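Local atomic coordinates of catechol 1,2-dioxygenase (Acinetobacter sp., PDB entry 1DMH), a protein that catalyses the Fe(3+)-dependent intradiol cleavage of catechol by O2 to cis,cis-muconate, the first step from catechol in the beta-ketoadipate pathway. Residues Val229-His234 against Leu290-Leu295; Pro149-Glu154 against Ile182-Asn187; Asp13-Ala18 against Val37-Tyr42. One frame throughout, in Å; residues are numbered along the deposited sequence.

Contact 1: Val229-His234 against Leu290-Leu295; sequences VSADGH and LKLTRL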
ATOM      1  N   VAL A 229      -9.981 -20.665 -19.981  1.00 14.67           N
ATOM      2  CA  VAL A 229     -10.187 -21.501 -21.148  1.00 15.58           C
ATOM      3  C   VAL A 229      -9.566 -20.717 -22.306  1.00 16.44           C
ATOM      4  O   VAL A 229      -9.883 -19.539 -22.524  1.00 16.57           O
ATOM      5  CB  VAL A 229     -11.685 -21.767 -21.463  1.00 15.60           C
ATOM      6  CG1 VAL A 229     -11.806 -22.740 -22.664  1.00 15.34           C
ATOM      7  CG2 VAL A 229     -12.380 -22.368 -20.243  1.00 15.17           C
ATOM      8  N   SER A 230      -8.641 -21.346 -23.015  1.00 17.53           N
ATOM      9  CA  SER A 230      -8.037 -20.708 -24.178  1.00 18.68           C
ATOM     10  C   SER A 230      -8.022 -21.683 -25.373  1.00 19.51           C
ATOM     11  O   SER A 230      -8.029 -22.914 -25.197  1.00 19.71           O
ATOM     12  CB  SER A 230      -6.625 -20.195 -23.856  1.00 19.15           C
ATOM     13  OG  SER A 230      -5.770 -21.210 -23.406  1.00 20.80           O
ATOM     14  N   ALA A 231      -8.035 -21.123 -26.577  1.00 19.39           N
ATOM     15  CA  ALA A 231      -8.043 -21.911 -27.804  1.00 20.50           C
ATOM     16  C   ALA A 231      -7.695 -20.998 -28.970  1.00 21.50           C
ATOM     17  O   ALA A 231      -7.975 -19.798 -28.924  1.00 20.69           O
ATOM     18  CB  ALA A 231      -9.422 -22.507 -28.023  1.00 20.68           C
ATOM     19  N   ASP A 232      -7.110 -21.560 -30.023  1.00 21.81           N
ATOM     20  CA  ASP A 232      -6.771 -20.749 -31.178  1.00 22.44           C
ATOM     21  C   ASP A 232      -7.992 -20.039 -31.753  1.00 21.38           C
ATOM     22  O   ASP A 232      -9.124 -20.543 -31.696  1.00 21.17           O
ATOM     23  CB  ASP A 232      -6.098 -21.612 -32.241  1.00 26.00           C
ATOM     24  CG  ASP A 232      -4.754 -22.133 -31.782  1.00 28.53           C
ATOM     25  OD1 ASP A 232      -3.911 -21.307 -31.387  1.00 30.96           O
ATOM     26  OD2 ASP A 232      -4.530 -23.362 -31.815  1.00 32.03           O
ATOM     27  N   GLY A 233      -7.767 -18.837 -32.270  1.00 19.84           N
ATOM     28  CA  GLY A 233      -8.854 -18.066 -32.847  1.00 19.29           C
ATOM     29  C   GLY A 233      -9.835 -17.445 -31.862  1.00 18.54           C
ATOM     30  O   GLY A 233     -10.742 -16.706 -32.257  1.00 18.37           O
ATOM     31  N   HIS A 234      -9.671 -17.723 -30.573  1.00 18.13           N
ATOM     32  CA  HIS A 234     -10.601 -17.162 -29.585  1.00 17.17           C
ATOM     33  C   HIS A 234      -9.874 -16.417 -28.485  1.00 16.80           C
ATOM     34  O   HIS A 234      -8.663 -16.624 -28.262  1.00 16.03           O
ATOM     35  CB  HIS A 234     -11.448 -18.257 -28.932  1.00 16.64           C
ATOM     36  CG  HIS A 234     -12.329 -18.992 -29.887  1.00 16.76           C
ATOM     37  ND1 HIS A 234     -11.843 -19.923 -30.779  1.00 16.58           N
ATOM     38  CD2 HIS A 234     -13.664 -18.913 -30.109  1.00 17.56           C
ATOM     39  CE1 HIS A 234     -12.842 -20.389 -31.507  1.00 16.51           C
ATOM     40  NE2 HIS A 234     -13.958 -19.792 -31.122  1.00 18.31           N
ATOM     41  N   LEU A 290     -18.810 -24.232 -21.488  1.00 18.02           N
ATOM     42  CA  LEU A 290     -18.330 -22.874 -21.702  1.00 18.01           C
ATOM     43  C   LEU A 290     -18.302 -22.580 -23.188  1.00 18.11           C
ATOM     44  O   LEU A 290     -17.918 -23.433 -23.982  1.00 17.49           O
ATOM     45  CB  LEU A 290     -16.925 -22.689 -21.126  1.00 17.12           C
ATOM     46  CG  LEU A 290     -16.868 -22.900 -19.614  1.00 18.23           C
ATOM     47  CD1 LEU A 290     -16.634 -24.378 -19.381  1.00 18.97           C
ATOM     48  CD2 LEU A 290     -15.752 -22.075 -18.957  1.00 17.55           C
ATOM     49  N   LYS A 291     -18.723 -21.372 -23.554  1.00 19.06           N
ATOM     50  CA  LYS A 291     -18.733 -20.948 -24.954  1.00 19.85           C
ATOM     51  C   LYS A 291     -17.775 -19.767 -25.071  1.00 18.96           C
ATOM     52  O   LYS A 291     -17.856 -18.801 -24.293  1.00 18.09           O
ATOM     53  CB  LYS A 291     -20.144 -20.544 -25.399  1.00 21.77           C
ATOM     54  CG  LYS A 291     -20.235 -20.185 -26.896  1.00 25.50           C
ATOM     55  CD  LYS A 291     -21.690 -19.887 -27.295  1.00 28.69           C
ATOM     56  CE  LYS A 291     -21.826 -19.331 -28.715  1.00 29.74           C
ATOM     57  NZ  LYS A 291     -21.388 -20.310 -29.731  1.00 31.92           N
ATOM     58  N   LEU A 292     -16.872 -19.863 -26.042  1.00 18.42           N
ATOM     59  CA  LEU A 292     -15.845 -18.846 -26.266  1.00 19.12           C
ATOM     60  C   LEU A 292     -16.182 -17.775 -27.322  1.00 19.30           C
ATOM     61  O   LEU A 292     -17.078 -17.951 -28.147  1.00 19.90           O
ATOM     62  CB  LEU A 292     -14.533 -19.539 -26.649  1.00 18.21           C
ATOM     63  CG  LEU A 292     -13.919 -20.582 -25.712  1.00 18.40           C
ATOM     64  CD1 LEU A 292     -12.596 -21.017 -26.303  1.00 18.26           C
ATOM     65  CD2 LEU A 292     -13.694 -20.007 -24.315  1.00 18.13           C
ATOM     66  N   THR A 293     -15.466 -16.657 -27.272  1.00 19.45           N
ATOM     67  CA  THR A 293     -15.665 -15.591 -28.242  1.00 20.25           C
ATOM     68  C   THR A 293     -14.416 -15.503 -29.133  1.00 21.31           C
ATOM     69  O   THR A 293     -13.298 -15.860 -28.727  1.00 20.52           O
ATOM     70  CB  THR A 293     -15.920 -14.228 -27.553  1.00 20.14           C
ATOM     71  OG1 THR A 293     -14.819 -13.910 -26.701  1.00 20.66           O
ATOM     72  CG2 THR A 293     -17.178 -14.278 -26.704  1.00 20.89           C
ATOM     73  N   ARG A 294     -14.630 -15.044 -30.364  1.00 23.07           N
ATOM     74  CA  ARG A 294     -13.562 -14.897 -31.344  1.00 25.40           C
ATOM     75  C   ARG A 294     -12.692 -13.680 -31.063  1.00 25.26           C
ATOM     76  O   ARG A 294     -13.130 -12.721 -30.413  1.00 24.85           O
ATOM     77  CB  ARG A 294     -14.136 -14.721 -32.757  1.00 28.05           C
ATOM     78  CG  ARG A 294     -14.637 -15.963 -33.453  1.00 33.02           C
ATOM     79  CD  ARG A 294     -14.746 -15.660 -34.952  1.00 36.66           C
ATOM     80  NE  ARG A 294     -15.053 -16.848 -35.745  1.00 40.37           N
ATOM     81  CZ  ARG A 294     -16.250 -17.430 -35.799  1.00 41.75           C
ATOM     82  NH1 ARG A 294     -17.269 -16.932 -35.099  1.00 42.50           N
ATOM     83  NH2 ARG A 294     -16.435 -18.502 -36.567  1.00 43.05           N
ATOM     84  N   LEU A 295     -11.468 -13.726 -31.583  1.00 25.49           N
ATOM     85  CA  LEU A 295     -10.520 -12.628 -31.450  1.00 26.20           C
ATOM     86  C   LEU A 295     -11.135 -11.409 -32.136  1.00 27.34           C
ATOM     87  O   LEU A 295     -12.032 -11.543 -32.967  1.00 26.86           O
ATOM     88  CB  LEU A 295      -9.189 -12.985 -32.118  1.00 24.87           C
ATOM     89  CG  LEU A 295      -8.396 -14.123 -31.482  1.00 24.84           C
ATOM     90  CD1 LEU A 295      -7.180 -14.416 -32.328  1.00 24.66           C
ATOM     91  CD2 LEU A 295      -7.975 -13.745 -30.063  1.00 24.18           C
TER

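Contact 2: Pro149-Glu154 against Ile182-Asn187; sequences PNAKVE and IITDEN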
ATOM      1  N   PRO A 149     -12.484 -29.243 -29.833  1.00 25.88           N
ATOM      2  CA  PRO A 149     -11.420 -30.099 -29.292  1.00 25.40           C
ATOM      3  C   PRO A 149     -10.135 -29.285 -29.201  1.00 24.54           C
ATOM      4  O   PRO A 149      -9.986 -28.271 -29.872  1.00 24.45           O
ATOM      5  CB  PRO A 149     -11.320 -31.224 -30.332  1.00 26.19           C
ATOM      6  CG  PRO A 149     -11.677 -30.515 -31.593  1.00 26.41           C
ATOM      7  CD  PRO A 149     -12.917 -29.734 -31.152  1.00 26.36           C
ATOM      8  N   ASN A 150      -9.216 -29.717 -28.359  1.00 24.60           N
ATOM      9  CA  ASN A 150      -7.947 -29.032 -28.202  1.00 25.23           C
ATOM     10  C   ASN A 150      -7.942 -27.689 -27.486  1.00 24.33           C
ATOM     11  O   ASN A 150      -6.921 -26.996 -27.489  1.00 24.37           O
ATOM     12  CB  ASN A 150      -7.278 -28.903 -29.562  1.00 28.64           C
ATOM     13  CG  ASN A 150      -6.967 -30.268 -30.175  1.00 31.66           C
ATOM     14  OD1 ASN A 150      -6.694 -30.372 -31.370  1.00 35.06           O
ATOM     15  ND2 ASN A 150      -7.004 -31.326 -29.349  1.00 33.02           N
ATOM     16  N   ALA A 151      -9.064 -27.317 -26.874  1.00 22.39           N
ATOM     17  CA  ALA A 151      -9.122 -26.077 -26.107  1.00 20.94           C
ATOM     18  C   ALA A 151      -8.417 -26.400 -24.790  1.00 20.17           C
ATOM     19  O   ALA A 151      -8.441 -27.549 -24.336  1.00 20.62           O
ATOM     20  CB  ALA A 151     -10.585 -25.681 -25.855  1.00 20.86           C
ATOM     21  N   LYS A 152      -7.765 -25.426 -24.169  1.00 19.07           N
ATOM     22  CA  LYS A 152      -7.095 -25.713 -22.894  1.00 18.34           C
ATOM     23  C   LYS A 152      -7.936 -25.152 -21.754  1.00 17.95           C
ATOM     24  O   LYS A 152      -8.145 -23.937 -21.660  1.00 17.74           O
ATOM     25  CB  LYS A 152      -5.725 -25.074 -22.851  1.00 19.28           C
ATOM     26  CG  LYS A 152      -4.905 -25.332 -21.593  1.00 19.78           C
ATOM     27  CD  LYS A 152      -3.567 -24.668 -21.826  1.00 22.03           C
ATOM     28  CE  LYS A 152      -2.546 -24.962 -20.773  1.00 25.01           C
ATOM     29  NZ  LYS A 152      -1.184 -24.563 -21.265  1.00 26.01           N
ATOM     30  N   VAL A 153      -8.424 -26.052 -20.910  1.00 16.07           N
ATOM     31  CA  VAL A 153      -9.262 -25.682 -19.783  1.00 14.90           C
ATOM     32  C   VAL A 153      -8.410 -25.750 -18.519  1.00 14.32           C
ATOM     33  O   VAL A 153      -7.906 -26.823 -18.176  1.00 15.46           O
ATOM     34  CB  VAL A 153     -10.454 -26.663 -19.631  1.00 13.92           C
ATOM     35  CG1 VAL A 153     -11.353 -26.225 -18.472  1.00 13.61           C
ATOM     36  CG2 VAL A 153     -11.262 -26.734 -20.938  1.00 14.79           C
ATOM     37  N   GLU A 154      -8.225 -24.616 -17.846  1.00 12.51           N
ATOM     38  CA  GLU A 154      -7.461 -24.601 -16.608  1.00 13.42           C
ATOM     39  C   GLU A 154      -8.404 -24.404 -15.426  1.00 13.30           C
ATOM     40  O   GLU A 154      -9.170 -23.453 -15.398  1.00 14.17           O
ATOM     41  CB  GLU A 154      -6.431 -23.487 -16.629  1.00 13.44           C
ATOM     42  CG  GLU A 154      -5.472 -23.635 -17.774  1.00 15.28           C
ATOM     43  CD  GLU A 154      -4.399 -22.574 -17.758  1.00 16.26           C
ATOM     44  OE1 GLU A 154      -3.595 -22.546 -16.804  1.00 16.61           O
ATOM     45  OE2 GLU A 154      -4.371 -21.767 -18.702  1.00 17.30           O
ATOM     46  N   ILE A 182      -6.550 -29.116 -18.694  1.00 16.77           N
ATOM     47  CA  ILE A 182      -7.117 -30.198 -19.473  1.00 18.49           C
ATOM     48  C   ILE A 182      -7.337 -29.776 -20.905  1.00 18.45           C
ATOM     49  O   ILE A 182      -7.923 -28.736 -21.178  1.00 18.83           O
ATOM     50  CB  ILE A 182      -8.432 -30.689 -18.857  1.00 19.94           C
ATOM     51  CG1 ILE A 182      -8.113 -31.200 -17.461  1.00 21.13           C
ATOM     52  CG2 ILE A 182      -9.079 -31.794 -19.726  1.00 19.64           C
ATOM     53  CD1 ILE A 182      -9.226 -31.816 -16.835  1.00 25.72           C
ATOM     54  N   ILE A 183      -6.815 -30.573 -21.823  1.00 19.13           N
ATOM     55  CA  ILE A 183      -6.971 -30.296 -23.246  1.00 19.17           C
ATOM     56  C   ILE A 183      -8.238 -31.013 -23.617  1.00 19.54           C
ATOM     57  O   ILE A 183      -8.354 -32.221 -23.366  1.00 18.57           O
ATOM     58  CB  ILE A 183      -5.832 -30.912 -24.075  1.00 19.59           C
ATOM     59  CG1 ILE A 183      -4.487 -30.418 -23.545  1.00 20.23           C
ATOM     60  CG2 ILE A 183      -6.065 -30.632 -25.558  1.00 18.59           C
ATOM     61  CD1 ILE A 183      -4.368 -28.899 -23.465  1.00 21.15           C
ATOM     62  N   THR A 184      -9.192 -30.295 -24.196  1.00 19.58           N
ATOM     63  CA  THR A 184     -10.433 -30.942 -24.569  1.00 20.98           C
ATOM     64  C   THR A 184     -10.182 -32.057 -25.601  1.00 22.03           C
ATOM     65  O   THR A 184      -9.260 -31.982 -26.420  1.00 21.31           O
ATOM     66  CB  THR A 184     -11.474 -29.917 -25.081  1.00 20.54           C
ATOM     67  OG1 THR A 184     -10.927 -29.158 -26.160  1.00 19.53           O
ATOM     68  CG2 THR A 184     -11.867 -28.958 -23.945  1.00 20.01           C
ATOM     69  N   ASP A 185     -10.995 -33.105 -25.520  1.00 23.58           N
ATOM     70  CA  ASP A 185     -10.884 -34.260 -26.410  1.00 25.02           C
ATOM     71  C   ASP A 185     -11.629 -34.042 -27.736  1.00 26.12           C
ATOM     72  O   ASP A 185     -12.140 -32.944 -27.999  1.00 25.50           O
ATOM     73  CB  ASP A 185     -11.432 -35.493 -25.684  1.00 24.72           C
ATOM     74  CG  ASP A 185     -12.917 -35.375 -25.369  1.00 24.61           C
ATOM     75  OD1 ASP A 185     -13.618 -34.568 -26.019  1.00 24.58           O
ATOM     76  OD2 ASP A 185     -13.395 -36.111 -24.479  1.00 25.35           O
ATOM     77  N   GLU A 186     -11.695 -35.108 -28.543  1.00 27.69           N
ATOM     78  CA  GLU A 186     -12.341 -35.127 -29.875  1.00 29.05           C
ATOM     79  C   GLU A 186     -13.748 -34.570 -29.916  1.00 28.54           C
ATOM     80  O   GLU A 186     -14.250 -34.215 -30.976  1.00 29.03           O
ATOM     81  CB  GLU A 186     -12.409 -36.557 -30.424  1.00 31.56           C
ATOM     82  CG  GLU A 186     -11.116 -37.329 -30.349  1.00 36.43           C
ATOM     83  CD  GLU A 186     -10.706 -37.622 -28.909  1.00 39.63           C
ATOM     84  OE1 GLU A 186     -11.479 -38.328 -28.215  1.00 41.59           O
ATOM     85  OE2 GLU A 186      -9.621 -37.146 -28.476  1.00 41.47           O
ATOM     86  N   ASN A 187     -14.405 -34.513 -28.767  1.00 28.19           N
ATOM     87  CA  ASN A 187     -15.759 -34.008 -28.733  1.00 27.97           C
ATOM     88  C   ASN A 187     -15.824 -32.696 -27.978  1.00 26.04           C
ATOM     89  O   ASN A 187     -16.910 -32.268 -27.577  1.00 25.46           O
ATOM     90  CB  ASN A 187     -16.700 -35.073 -28.182  1.00 30.76           C
ATOM     91  CG  ASN A 187     -16.698 -36.315 -29.053  1.00 35.69           C
ATOM     92  OD1 ASN A 187     -16.684 -36.222 -30.283  1.00 41.37           O
ATOM     93  ND2 ASN A 187     -16.708 -37.483 -28.422  1.00 42.56           N
TER

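Contact 3: Asp13-Ala18 against Val37-Tyr42; sequences DFLRVA and VLSDLY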
ATOM      1  N   ASP A  13       1.174  24.251  -7.793  1.00 17.43           N
ATOM      2  CA  ASP A  13       2.525  24.129  -8.348  1.00 18.40           C
ATOM      3  C   ASP A  13       3.286  23.004  -7.670  1.00 17.81           C
ATOM      4  O   ASP A  13       4.029  22.248  -8.319  1.00 17.13           O
ATOM      5  CB  ASP A  13       3.317  25.425  -8.194  1.00 21.21           C
ATOM      6  CG  ASP A  13       2.804  26.531  -9.101  1.00 25.02           C
ATOM      7  OD1 ASP A  13       2.174  26.201 -10.141  1.00 25.98           O
ATOM      8  OD2 ASP A  13       3.054  27.721  -8.784  1.00 27.30           O
ATOM      9  N   PHE A  14       3.090  22.896  -6.360  1.00 17.06           N
ATOM     10  CA  PHE A  14       3.732  21.852  -5.583  1.00 16.77           C
ATOM     11  C   PHE A  14       3.359  20.473  -6.163  1.00 16.46           C
ATOM     12  O   PHE A  14       4.214  19.613  -6.332  1.00 16.42           O
ATOM     13  CB  PHE A  14       3.293  21.950  -4.117  1.00 16.71           C
ATOM     14  CG  PHE A  14       3.984  20.951  -3.209  1.00 16.92           C
ATOM     15  CD1 PHE A  14       5.375  20.866  -3.188  1.00 16.71           C
ATOM     16  CD2 PHE A  14       3.247  20.117  -2.363  1.00 17.54           C
ATOM     17  CE1 PHE A  14       6.035  19.972  -2.342  1.00 17.26           C
ATOM     18  CE2 PHE A  14       3.895  19.208  -1.504  1.00 18.01           C
ATOM     19  CZ  PHE A  14       5.298  19.139  -1.497  1.00 17.32           C
ATOM     20  N   LEU A  15       2.078  20.268  -6.460  1.00 16.46           N
ATOM     21  CA  LEU A  15       1.625  19.000  -7.022  1.00 16.05           C
ATOM     22  C   LEU A  15       2.335  18.690  -8.346  1.00 17.00           C
ATOM     23  O   LEU A  15       2.595  17.527  -8.665  1.00 16.19           O
ATOM     24  CB  LEU A  15       0.103  19.039  -7.237  1.00 14.96           C
ATOM     25  CG  LEU A  15      -0.772  18.840  -5.990  1.00 14.29           C
ATOM     26  CD1 LEU A  15      -2.206  19.243  -6.240  1.00 15.05           C
ATOM     27  CD2 LEU A  15      -0.698  17.370  -5.575  1.00 14.54           C
ATOM     28  N   ARG A  16       2.646  19.724  -9.127  1.00 17.06           N
ATOM     29  CA  ARG A  16       3.313  19.478 -10.396  1.00 17.72           C
ATOM     30  C   ARG A  16       4.762  19.091 -10.146  1.00 17.08           C
ATOM     31  O   ARG A  16       5.304  18.218 -10.825  1.00 18.13           O
ATOM     32  CB  ARG A  16       3.224  20.709 -11.304  1.00 18.95           C
ATOM     33  CG  ARG A  16       1.799  21.026 -11.781  1.00 20.87           C
ATOM     34  CD  ARG A  16       1.844  22.204 -12.748  1.00 22.67           C
ATOM     35  NE  ARG A  16       2.588  21.843 -13.956  1.00 24.23           N
ATOM     36  CZ  ARG A  16       2.079  21.102 -14.932  1.00 24.67           C
ATOM     37  NH1 ARG A  16       0.826  20.669 -14.835  1.00 24.66           N
ATOM     38  NH2 ARG A  16       2.831  20.748 -15.972  1.00 24.60           N
ATOM     39  N   VAL A  17       5.389  19.735  -9.168  1.00 16.36           N
ATOM     40  CA  VAL A  17       6.775  19.413  -8.823  1.00 15.64           C
ATOM     41  C   VAL A  17       6.917  17.976  -8.297  1.00 15.24           C
ATOM     42  O   VAL A  17       7.767  17.206  -8.752  1.00 15.05           O
ATOM     43  CB  VAL A  17       7.288  20.372  -7.753  1.00 16.68           C
ATOM     44  CG1 VAL A  17       8.684  19.945  -7.282  1.00 16.41           C
ATOM     45  CG2 VAL A  17       7.294  21.777  -8.308  1.00 17.07           C
ATOM     46  N   ALA A  18       6.075  17.624  -7.333  1.00 15.61           N
ATOM     47  CA  ALA A  18       6.091  16.292  -6.737  1.00 14.83           C
ATOM     48  C   ALA A  18       5.855  15.186  -7.769  1.00 15.62           C
ATOM     49  O   ALA A  18       6.398  14.082  -7.642  1.00 15.02           O
ATOM     50  CB  ALA A  18       5.047  16.211  -5.638  1.00 14.60           C
ATOM     51  N   VAL A  37      -3.658  11.130  -9.250  1.00 11.66           N
ATOM     52  CA  VAL A  37      -3.925  10.498  -7.969  1.00 12.13           C
ATOM     53  C   VAL A  37      -3.542  11.416  -6.797  1.00 11.79           C
ATOM     54  O   VAL A  37      -4.297  11.522  -5.834  1.00 10.82           O
ATOM     55  CB  VAL A  37      -3.195   9.130  -7.855  1.00 13.33           C
ATOM     56  CG1 VAL A  37      -3.441   8.525  -6.473  1.00 13.13           C
ATOM     57  CG2 VAL A  37      -3.717   8.179  -8.915  1.00 12.71           C
ATOM     58  N   LEU A  38      -2.392  12.088  -6.868  1.00 11.80           N
ATOM     59  CA  LEU A  38      -1.995  12.999  -5.777  1.00 12.64           C
ATOM     60  C   LEU A  38      -2.954  14.173  -5.644  1.00 12.12           C
ATOM     61  O   LEU A  38      -3.308  14.584  -4.548  1.00 11.19           O
ATOM     62  CB  LEU A  38      -0.601  13.585  -5.988  1.00 13.31           C
ATOM     63  CG  LEU A  38       0.581  12.638  -5.892  1.00 14.96           C
ATOM     64  CD1 LEU A  38       1.862  13.433  -6.049  1.00 15.15           C
ATOM     65  CD2 LEU A  38       0.550  11.953  -4.550  1.00 16.31           C
ATOM     66  N   SER A  39      -3.351  14.731  -6.776  1.00 11.95           N
ATOM     67  CA  SER A  39      -4.268  15.852  -6.763  1.00 11.77           C
ATOM     68  C   SER A  39      -5.553  15.443  -6.087  1.00 11.05           C
ATOM     69  O   SER A  39      -6.033  16.135  -5.205  1.00 11.97           O
ATOM     70  CB  SER A  39      -4.557  16.321  -8.190  1.00 11.65           C
ATOM     71  OG  SER A  39      -3.365  16.831  -8.759  1.00 15.22           O
ATOM     72  N   ASP A  40      -6.115  14.322  -6.503  1.00 10.70           N
ATOM     73  CA  ASP A  40      -7.357  13.862  -5.893  1.00 11.25           C
ATOM     74  C   ASP A  40      -7.208  13.613  -4.386  1.00 11.07           C
ATOM     75  O   ASP A  40      -8.084  13.971  -3.616  1.00 11.36           O
ATOM     76  CB  ASP A  40      -7.878  12.583  -6.582  1.00 12.01           C
ATOM     77  CG  ASP A  40      -8.417  12.843  -7.996  1.00 12.49           C
ATOM     78  OD1 ASP A  40      -8.671  14.013  -8.373  1.00 13.03           O
ATOM     79  OD2 ASP A  40      -8.598  11.853  -8.721  1.00 13.17           O
ATOM     80  N   LEU A  41      -6.102  13.006  -3.963  1.00 10.29           N
ATOM     81  CA  LEU A  41      -5.912  12.737  -2.544  1.00 10.67           C
ATOM     82  C   LEU A  41      -5.692  14.003  -1.728  1.00 10.45           C
ATOM     83  O   LEU A  41      -6.197  14.103  -0.613  1.00  9.96           O
ATOM     84  CB  LEU A  41      -4.745  11.765  -2.331  1.00 11.49           C
ATOM     85  CG  LEU A  41      -5.028  10.314  -2.712  1.00 12.57           C
ATOM     86  CD1 LEU A  41      -3.737   9.509  -2.565  1.00 13.88           C
ATOM     87  CD2 LEU A  41      -6.111   9.745  -1.812  1.00 13.85           C
ATOM     88  N   TYR A  42      -4.921  14.948  -2.261  1.00 10.34           N
ATOM     89  CA  TYR A  42      -4.691  16.214  -1.556  1.00 11.38           C
ATOM     90  C   TYR A  42      -6.039  16.910  -1.408  1.00 11.71           C
ATOM     91  O   TYR A  42      -6.335  17.490  -0.368  1.00 12.48           O
ATOM     92  CB  TYR A  42      -3.750  17.129  -2.339  1.00 11.28           C
ATOM     93  CG  TYR A  42      -2.267  16.917  -2.104  1.00 12.05           C
ATOM     94  CD1 TYR A  42      -1.720  15.631  -2.020  1.00 12.35           C
ATOM     95  CD2 TYR A  42      -1.396  18.001  -2.106  1.00 11.95           C
ATOM     96  CE1 TYR A  42      -0.349  15.444  -1.972  1.00 12.22           C
ATOM     97  CE2 TYR A  42      -0.019  17.822  -2.057  1.00 11.96           C
ATOM     98  CZ  TYR A  42       0.494  16.547  -2.002  1.00 12.17           C
ATOM     99  OH  TYR A  42       1.847  16.367  -2.068  1.00 11.63           O
TER

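Contact 1: Val229-His234 against Leu290-Leu295
G233 O is the best-held polar atom across this contact, gripped by two donors of unequal strength. L295 N gives it a hydrogen bond of 3.1 Å, from above the carbonyl plane. R294 CA adds a CA-H...O contact at 3.5 Å. G233 takes the positive-phi position (phi 74°) of a type II beta turn, A231 to H234, in the chain that follows strand 220-230 in the mixed beta-sheet of the dioxygenase domain. The grip ties this turn to the chain that follows strand 283-291.

H234 closes the turn. Its ND1 donates to D232 O over 2.9 Å, with the acceptor close to the ring plane. NE2 accepts a hydrogen bond from A143 N. Together they fix the rotation of the ring, consistent with a neutral imidazole protonated on ND1.

On the strand side of the turn, toward V229 and L290, the contact is apolar. CD2 of L292 meets V229 CG1 at 3.7 Å, while CD1 of L292 rests on A231 CB. V229 turns its other methyl, CG2, to L290 CD2. L237 and I140 of neighbouring strands add to this buried layer. The H234 ring crosses the L292 side chain at about a right angle, with H234 CD2 3.6 Å from L292 CB.

Contact 2: Pro149-Glu154 against Ile182-Asn187
This is an antiparallel pairing at the ends of two neighbouring strands, 152-157 and 179-183, in the mixed sheet of the intradiol dioxygenase domain. V153 and I182 form the hydrogen-bonded pair. V153 N donates to I182 O at 2.7 Å, almost straight at 175°, and I182 N returns a bond of equal length to V153 O. K152 and I183 form the next, non-hydrogen-bonded pair. The pairing runs on past the strands, where T184 N donates to A151 O in the carbonyl plane. N150 N then donates to T184 O, but from above the carbonyl plane.

The side chain of T184 adds a further link. Its OG1 sits between the backbone N and the carbonyl carbon (chi1 55°), the crowded position. There it accepts from A151 N at 2.7 Å, and it is also hydrogen-bonded to L148 O. The methyl CG2 of T184 crosses V153 CG2 at about a right angle, 3.8 Å away, on the side packed against I140. On the side of K152 and I183, CG2 of I183 lies 3.6 Å from N150 CA, and its CD1 lies by the base of the extended K152 chain. Beyond the pairing, D185 OD1 takes N187 N in an Asx turn.

With A151 N donating to T184 OG1, the hydroxyl is left to give its own proton to L148 O. One threonine oxygen thus serves two backbone groups in a buried place.

Contact 3: Asp13-Ala18 against Val37-Tyr42
One CH-pi contact leads the interactions between helix 9-18 and helix 28-47. CD2 of L15 stands over the centre of the Y42 ring, 3.6 Å from its centroid and 13° off the ring normal. The two side chains meet tip to tip.

Apolar packing flanks this point. The same L15 CD2 lies 3.8 Å from L38 CB, so one methyl touches both the ring face and, at about a right angle to that, the base of L38. One turn on, A18 CB points to L38 CD1 at 4.2 Å. The F14 side chain crosses Y42 at about a right angle and brings CD2 to the ring edge, 4.0 Å from Y42 CE2. The short segments run 140° apart in direction, with axes 10.2 Å apart at closest approach. They belong to the N-terminal helices that form the helical zipper at the dimer axis. F80 of the second subunit packs on L38, and Y83 of that subunit stacks on the Y42 ring.

Polar groups border the packing and are hydrogen-bonded elsewhere. S39 OG touches L15 CD1 at 3.7 Å but is hydrogen-bonded to H35 O. The hydroxyl of Y42 lies 3.5 Å from F14 CE2, and its hydrogen bond goes to L78 O of the second subunit.

From the N terminus, contact 3 comes first. It closes a chain loop of 18 residues, half of them helical, joining helix 9-18 to the middle of helix 28-47. Contact 2 follows, bringing strand 179-183 back beside strand 152-157. Contact 1 comes last and spans 55 residues, from the region of strand 220-230 to the end of strand 283-291. The three loops run in series; none nests in or crosses another. Contacts 1 and 2 touch, because strands 220-230 and 152-157 are sheet neighbours: S230 O and K152 N are 2.7 Å apart, a probable hydrogen bond. Contact 3 stands apart at the dimer interface, its centre about 51 Å from that of contact 2.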